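Local coordinates for protein virulence factor (Pectobacterium carotovorum, PDB 2W3Y) that acts as a virulence factor of this Drosophila pathogen, an S-palmitoylated protein that binds to lipid vesicles, at residues Lys188-Gln202 and Glu218-Ile230. Residues are numbered along the deposited sequence; the frame is centred on the assembly and turned at random.
Sequences KPRFLIYGTHFKQEQ and EFGVDTVGGTFRI. With PLM (palmitic acid), chain C.
Strands 188-198 and 218-228 pair antiparallel in the central sheet, strand 166-179 flanking the first and strand 109-121 the second, and where they part the bound palmitic acid enters the contact. Seven backbone hydrogen bonds run from Phe228 N to Pro189 O at one end to the Gly195-Asp222 pair at the other. Beyond Gly195 the ladder gives way: Thr196 holds its hydroxyl anti to the backbone N (chi1 -164°), which brings OG1 within 2.9 Å of Gly220 O, a hydrogen bond that meets the carbonyl from above its plane. A water lies within hydrogen-bonding distance of both Gly195 O and Gly220 O.

Phe219 fills the gap between the diverging chains. C9 of the palmitic acid lies over the centre of one ring face, 3.7 Å from Phe219 CE2, while Gln202 NE2 sits over the other face, toward its rim, 3.4 Å from Phe219 CE1. His197 O sits in plane at the ring edge. Phe219 also turns an edge to the face of Phe198, planes at 77° and centroids 5.3 Å apart; Phe198 in turn meets C6 of the acyl chain with its own edge. Lys199 N donates to Gln202 OE1, fixing the amide, whose NE2 makes a weak bond to Glu218 O.

Further along the same face, Thr223 CG2 stands 3.5 Å above the centre of the Tyr194 ring, a CH-pi contact, its hydroxyl turned instead to Gly112 O. Val221 CG1 packs 3.7 Å from Tyr194 CD2, and the terminal methyl CF of the acyl chain touches that same ring carbon. On the other side of the sheet, Ile193 and Val224 lie side by side against helix 91-105.

The chemistry is divided: polar bonds tie the backbones together, while Phe198, Phe219 and Tyr194 offer the acyl chain a mainly aromatic surface, consistent with a lipid-binding, S-palmitoylated protein.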
loop_
_atom_site.group_PDB
_atom_site.type_symbol
_atom_site.label_atom_id
_atom_site.label_comp_id
_atom_site.label_asym_id
_atom_site.label_seq_id
_atom_site.Cartn_x
_atom_site.Cartn_y
_atom_site.Cartn_z
ATOM N N LYS A 188 -1.886 7.483 13.546
ATOM C CA LYS A 188 -2.872 6.644 12.864
ATOM C C LYS A 188 -2.190 5.739 11.832
ATOM O O LYS A 188 -1.697 6.229 10.813
ATOM C CB LYS A 188 -3.958 7.507 12.194
ATOM C CG LYS A 188 -5.134 6.713 11.599
ATOM C CD LYS A 188 -6.025 7.573 10.679
ATOM C CE LYS A 188 -6.773 8.669 11.443
ATOM N NZ LYS A 188 -7.644 8.136 12.544
ATOM N N PRO A 189 -2.101 4.421 12.117
ATOM C CA PRO A 189 -1.620 3.508 11.084
ATOM C C PRO A 189 -2.744 2.945 10.204
ATOM O O PRO A 189 -3.715 2.383 10.728
ATOM C CB PRO A 189 -0.952 2.393 11.884
ATOM C CG PRO A 189 -1.683 2.369 13.212
ATOM C CD PRO A 189 -2.347 3.726 13.401
ATOM N N ARG A 190 -2.605 3.089 8.884
ATOM C CA ARG A 190 -3.618 2.565 7.924
ATOM C C ARG A 190 -3.048 1.512 6.959
ATOM O O ARG A 190 -1.910 1.660 6.475
ATOM C CB ARG A 190 -4.215 3.708 7.095
ATOM C CG ARG A 190 -5.031 4.735 7.860
ATOM C CD ARG A 190 -5.476 5.895 6.928
ATOM N NE ARG A 190 -4.438 6.930 6.737
ATOM C CZ ARG A 190 -4.354 7.748 5.679
ATOM N NH1 ARG A 190 -5.250 7.665 4.696
ATOM N NH2 ARG A 190 -3.372 8.655 5.592
ATOM N N PHE A 191 -3.859 0.475 6.688
ATOM C CA PHE A 191 -3.611 -0.582 5.717
ATOM C C PHE A 191 -4.512 -0.289 4.502
ATOM O O PHE A 191 -5.734 -0.163 4.647
ATOM C CB PHE A 191 -3.961 -1.937 6.360
ATOM C CG PHE A 191 -3.941 -3.125 5.419
ATOM C CD1 PHE A 191 -2.785 -3.871 5.227
ATOM C CD2 PHE A 191 -5.112 -3.542 4.772
ATOM C CE1 PHE A 191 -2.793 -5.000 4.375
ATOM C CE2 PHE A 191 -5.123 -4.648 3.927
ATOM C CZ PHE A 191 -3.971 -5.377 3.724
ATOM N N LEU A 192 -3.902 -0.143 3.328
ATOM C CA LEU A 192 -4.621 0.262 2.090
ATOM C C LEU A 192 -4.242 -0.573 0.861
ATOM O O LEU A 192 -3.058 -0.786 0.611
ATOM C CB LEU A 192 -4.363 1.751 1.795
ATOM C CG LEU A 192 -4.855 2.759 2.844
ATOM C CD1 LEU A 192 -4.144 4.111 2.761
ATOM C CD2 LEU A 192 -6.386 2.936 2.779
ATOM N N ILE A 193 -5.246 -1.060 0.112
ATOM C CA ILE A 193 -5.009 -1.690 -1.199
ATOM C C ILE A 193 -5.808 -0.931 -2.254
ATOM O O ILE A 193 -7.028 -0.853 -2.165
ATOM C CB ILE A 193 -5.375 -3.207 -1.289
ATOM C CG1 ILE A 193 -4.986 -4.010 -0.020
ATOM C CG2 ILE A 193 -4.801 -3.802 -2.598
ATOM C CD1 ILE A 193 -3.490 -4.410 0.096
ATOM N N TYR A 194 -5.101 -0.329 -3.206
ATOM C CA TYR A 194 -5.725 0.475 -4.267
ATOM C C TYR A 194 -5.434 -0.211 -5.574
ATOM O O TYR A 194 -4.361 -0.807 -5.736
ATOM C CB TYR A 194 -5.148 1.891 -4.310
ATOM C CG TYR A 194 -5.695 2.856 -3.278
ATOM C CD1 TYR A 194 -6.253 2.415 -2.070
ATOM C CD2 TYR A 194 -5.605 4.221 -3.492
ATOM C CE1 TYR A 194 -6.737 3.320 -1.136
ATOM C CE2 TYR A 194 -6.081 5.127 -2.566
ATOM C CZ TYR A 194 -6.646 4.675 -1.394
ATOM O OH TYR A 194 -7.117 5.616 -0.494
ATOM N N GLY A 195 -6.383 -0.135 -6.507
ATOM C CA GLY A 195 -6.222 -0.819 -7.784
ATOM C C GLY A 195 -6.698 0.013 -8.958
ATOM O O GLY A 195 -7.791 0.582 -8.921
ATOM N N THR A 196 -5.854 0.099 -9.978
ATOM C CA THR A 196 -6.216 0.762 -11.242
ATOM C C THR A 196 -5.581 -0.006 -12.412
ATOM O O THR A 196 -5.189 -1.174 -12.259
ATOM C CB THR A 196 -5.895 2.318 -11.206
ATOM O OG1 THR A 196 -6.568 3.023 -12.274
ATOM C CG2 THR A 196 -4.371 2.618 -11.224
ATOM N N HIS A 197 -5.526 0.620 -13.582
ATOM C CA HIS A 197 -4.857 0.055 -14.743
ATOM C C HIS A 197 -4.425 1.217 -15.638
ATOM O O HIS A 197 -4.920 2.340 -15.470
ATOM C CB HIS A 197 -5.774 -0.917 -15.522
ATOM C CG HIS A 197 -7.062 -0.293 -15.972
ATOM N ND1 HIS A 197 -7.235 0.232 -17.234
ATOM C CD2 HIS A 197 -8.216 -0.057 -15.308
ATOM C CE1 HIS A 197 -8.452 0.731 -17.341
ATOM N NE2 HIS A 197 -9.067 0.569 -16.185
ATOM N N PHE A 198 -3.501 0.940 -16.560
ATOM C CA PHE A 198 -3.123 1.888 -17.597
ATOM C C PHE A 198 -3.729 1.390 -18.903
ATOM O O PHE A 198 -3.430 0.285 -19.334
ATOM C CB PHE A 198 -1.601 1.949 -17.793
ATOM C CG PHE A 198 -0.842 2.593 -16.672
ATOM C CD1 PHE A 198 -0.401 3.920 -16.784
ATOM C CD2 PHE A 198 -0.509 1.866 -15.523
ATOM C CE1 PHE A 198 0.336 4.534 -15.758
ATOM C CE2 PHE A 198 0.244 2.465 -14.485
ATOM C CZ PHE A 198 0.656 3.808 -14.602
ATOM N N LYS A 199 -4.559 2.217 -19.523
ATOM C CA LYS A 199 -5.029 2.005 -20.896
ATOM C C LYS A 199 -3.894 2.349 -21.877
ATOM O O LYS A 199 -2.962 3.073 -21.523
ATOM C CB LYS A 199 -6.242 2.913 -21.185
ATOM C CG LYS A 199 -7.441 2.719 -20.267
ATOM C CD LYS A 199 -8.693 3.386 -20.867
ATOM C CE LYS A 199 -9.604 3.954 -19.807
ATOM N NZ LYS A 199 -10.014 2.947 -18.797
ATOM N N GLN A 200 -3.969 1.841 -23.109
ATOM C CA GLN A 200 -2.888 2.076 -24.080
ATOM C C GLN A 200 -2.429 3.543 -24.142
ATOM O O GLN A 200 -1.237 3.821 -24.086
ATOM C CB GLN A 200 -3.273 1.586 -25.491
ATOM C CG GLN A 200 -2.121 1.706 -26.502
ATOM C CD GLN A 200 -0.885 0.939 -26.061
ATOM O OE1 GLN A 200 -0.984 -0.205 -25.624
ATOM N NE2 GLN A 200 0.282 1.567 -26.162
ATOM N N GLU A 201 -3.389 4.470 -24.219
ATOM C CA GLU A 201 -3.103 5.904 -24.389
ATOM C C GLU A 201 -2.494 6.550 -23.130
ATOM O O GLU A 201 -1.953 7.653 -23.186
ATOM C CB GLU A 201 -4.360 6.650 -24.856
ATOM C CG GLU A 201 -5.517 6.660 -23.833
ATOM C CD GLU A 201 -6.689 7.551 -24.237
ATOM O OE1 GLU A 201 -7.427 7.197 -25.198
ATOM O OE2 GLU A 201 -6.890 8.604 -23.572
ATOM N N GLN A 202 -2.575 5.845 -22.005
ATOM C CA GLN A 202 -1.991 6.299 -20.746
ATOM C C GLN A 202 -0.565 5.791 -20.492
ATOM O O GLN A 202 0.097 6.254 -19.556
ATOM C CB GLN A 202 -2.882 5.856 -19.589
ATOM C CG GLN A 202 -4.215 6.548 -19.528
ATOM C CD GLN A 202 -5.078 5.970 -18.457
ATOM O OE1 GLN A 202 -5.437 4.791 -18.503
ATOM N NE2 GLN A 202 -5.456 6.803 -17.487
ATOM N N GLU A 218 -5.975 10.637 -15.469
ATOM C CA GLU A 218 -7.384 10.257 -15.325
ATOM C C GLU A 218 -7.475 8.766 -15.014
ATOM O O GLU A 218 -7.406 7.930 -15.920
ATOM C CB GLU A 218 -8.213 10.622 -16.581
ATOM C CG GLU A 218 -9.735 10.434 -16.370
ATOM C CD GLU A 218 -10.574 10.564 -17.644
ATOM O OE1 GLU A 218 -10.296 9.872 -18.654
ATOM O OE2 GLU A 218 -11.550 11.343 -17.619
ATOM N N PHE A 219 -7.575 8.438 -13.725
ATOM C CA PHE A 219 -7.585 7.039 -13.285
ATOM C C PHE A 219 -8.733 6.792 -12.336
ATOM O O PHE A 219 -8.950 7.553 -11.392
ATOM C CB PHE A 219 -6.273 6.647 -12.590
ATOM C CG PHE A 219 -5.077 6.650 -13.488
ATOM C CD1 PHE A 219 -4.664 5.480 -14.119
ATOM C CD2 PHE A 219 -4.339 7.824 -13.684
ATOM C CE1 PHE A 219 -3.539 5.475 -14.949
ATOM C CE2 PHE A 219 -3.219 7.841 -14.507
ATOM C CZ PHE A 219 -2.811 6.654 -15.146
ATOM N N GLY A 220 -9.473 5.721 -12.599
ATOM C CA GLY A 220 -10.475 5.241 -11.671
ATOM C C GLY A 220 -9.788 4.241 -10.765
ATOM O O GLY A 220 -9.239 3.248 -11.230
ATOM N N VAL A 221 -9.807 4.526 -9.465
ATOM C CA VAL A 221 -9.071 3.736 -8.478
ATOM C C VAL A 221 -10.044 3.081 -7.499
ATOM O O VAL A 221 -10.776 3.779 -6.794
ATOM C CB VAL A 221 -8.036 4.613 -7.710
ATOM C CG1 VAL A 221 -7.159 3.755 -6.819
ATOM C CG2 VAL A 221 -7.182 5.486 -8.717
ATOM N N ASP A 222 -10.051 1.751 -7.459
ATOM C CA ASP A 222 -10.833 0.984 -6.483
ATOM C C ASP A 222 -10.062 0.910 -5.171
ATOM O O ASP A 222 -8.849 0.683 -5.185
ATOM C CB ASP A 222 -11.047 -0.436 -6.981
ATOM C CG ASP A 222 -11.871 -0.500 -8.239
ATOM O OD1 ASP A 222 -12.954 0.124 -8.285
ATOM O OD2 ASP A 222 -11.426 -1.196 -9.185
ATOM N N THR A 223 -10.751 1.102 -4.050
ATOM C CA THR A 223 -10.088 1.208 -2.752
ATOM C C THR A 223 -10.656 0.261 -1.699
ATOM O O THR A 223 -11.869 -0.002 -1.656
ATOM C CB THR A 223 -10.069 2.686 -2.192
ATOM O OG1 THR A 223 -11.370 3.075 -1.732
ATOM C CG2 THR A 223 -9.590 3.699 -3.240
ATOM N N VAL A 224 -9.769 -0.236 -0.845
ATOM C CA VAL A 224 -10.127 -1.024 0.342
ATOM C C VAL A 224 -9.039 -0.773 1.396
ATOM O O VAL A 224 -7.870 -0.539 1.062
ATOM C CB VAL A 224 -10.342 -2.540 0.038
ATOM C CG1 VAL A 224 -9.030 -3.276 -0.153
ATOM C CG2 VAL A 224 -11.195 -3.218 1.138
ATOM N N GLY A 225 -9.442 -0.771 2.658
ATOM C CA GLY A 225 -8.508 -0.483 3.734
ATOM C C GLY A 225 -9.146 -0.240 5.083
ATOM O O GLY A 225 -10.371 -0.248 5.224
ATOM N N GLY A 226 -8.298 -0.019 6.085
ATOM C CA GLY A 226 -8.770 0.295 7.418
ATOM C C GLY A 226 -7.654 0.836 8.273
ATOM O O GLY A 226 -6.500 0.875 7.850
ATOM N N THR A 227 -8.017 1.255 9.477
ATOM C CA THR A 227 -7.080 1.774 10.472
ATOM C C THR A 227 -6.764 0.636 11.443
ATOM O O THR A 227 -7.678 -0.018 11.939
ATOM C CB THR A 227 -7.728 2.940 11.239
ATOM O OG1 THR A 227 -8.100 3.980 10.319
ATOM C CG2 THR A 227 -6.786 3.525 12.308
ATOM N N PHE A 228 -5.478 0.390 11.710
ATOM C CA PHE A 228 -5.108 -0.650 12.668
ATOM C C PHE A 228 -5.389 -0.257 14.120
ATOM O O PHE A 228 -5.210 0.887 14.508
ATOM C CB PHE A 228 -3.643 -1.083 12.517
ATOM C CG PHE A 228 -3.258 -2.229 13.423
ATOM C CD1 PHE A 228 -3.797 -3.496 13.229
ATOM C CD2 PHE A 228 -2.361 -2.035 14.476
ATOM C CE1 PHE A 228 -3.453 -4.552 14.062
ATOM C CE2 PHE A 228 -2.008 -3.090 15.306
ATOM C CZ PHE A 228 -2.548 -4.340 15.106
ATOM N N ARG A 229 -5.823 -1.245 14.902
ATOM C CA ARG A 229 -6.123 -1.077 16.320
ATOM C C ARG A 229 -4.832 -1.067 17.135
ATOM O O ARG A 229 -4.580 -1.976 17.936
ATOM C CB ARG A 229 -7.043 -2.206 16.793
ATOM C CG ARG A 229 -8.400 -2.227 16.134
ATOM C CD ARG A 229 -9.392 -2.982 16.990
ATOM N NE ARG A 229 -9.656 -4.321 16.493
ATOM C CZ ARG A 229 -10.157 -5.311 17.224
ATOM N NH1 ARG A 229 -10.427 -5.141 18.509
ATOM N NH2 ARG A 229 -10.364 -6.488 16.664
ATOM N N ILE A 230 -4.018 -0.034 16.931
ATOM C CA ILE A 230 -2.694 0.057 17.571
ATOM C C ILE A 230 -2.773 0.246 19.101
ATOM O O ILE A 230 -1.917 -0.259 19.845
ATOM C CB ILE A 230 -1.809 1.160 16.893
ATOM C CG1 ILE A 230 -0.340 1.044 17.309
ATOM C CG2 ILE A 230 -2.369 2.565 17.136
ATOM C CD1 ILE A 230 0.391 -0.171 16.744
HETATM C C1 PLM C . 7.512 8.481 -13.576
HETATM O O2 PLM C . 8.206 8.551 -14.625
HETATM C C2 PLM C . 6.090 7.937 -13.631
HETATM C C3 PLM C . 5.934 6.567 -12.975
HETATM C C4 PLM C . 4.510 6.014 -13.071
HETATM C C5 PLM C . 3.553 6.656 -12.067
HETATM C C6 PLM C . 2.095 6.594 -12.522
HETATM C C7 PLM C . 1.140 6.839 -11.355
HETATM C C8 PLM C . -0.203 7.438 -11.786
HETATM C C9 PLM C . -1.300 6.382 -11.652
HETATM C CA PLM C . -2.316 6.673 -10.554
HETATM C CB PLM C . -2.228 5.655 -9.423
HETATM C CC PLM C . -2.758 6.257 -8.131
HETATM C CD PLM C . -1.904 5.874 -6.930
HETATM C CE PLM C . -2.749 5.133 -5.907
HETATM C CF PLM C . -2.094 5.127 -4.533
HETATM O O HOH W 1 -9.432 6.152 11.393
HETATM O O HOH W 2 -10.282 0.701 -10.815
HETATM O O HOH W 3 -4.620 9.708 -17.924
#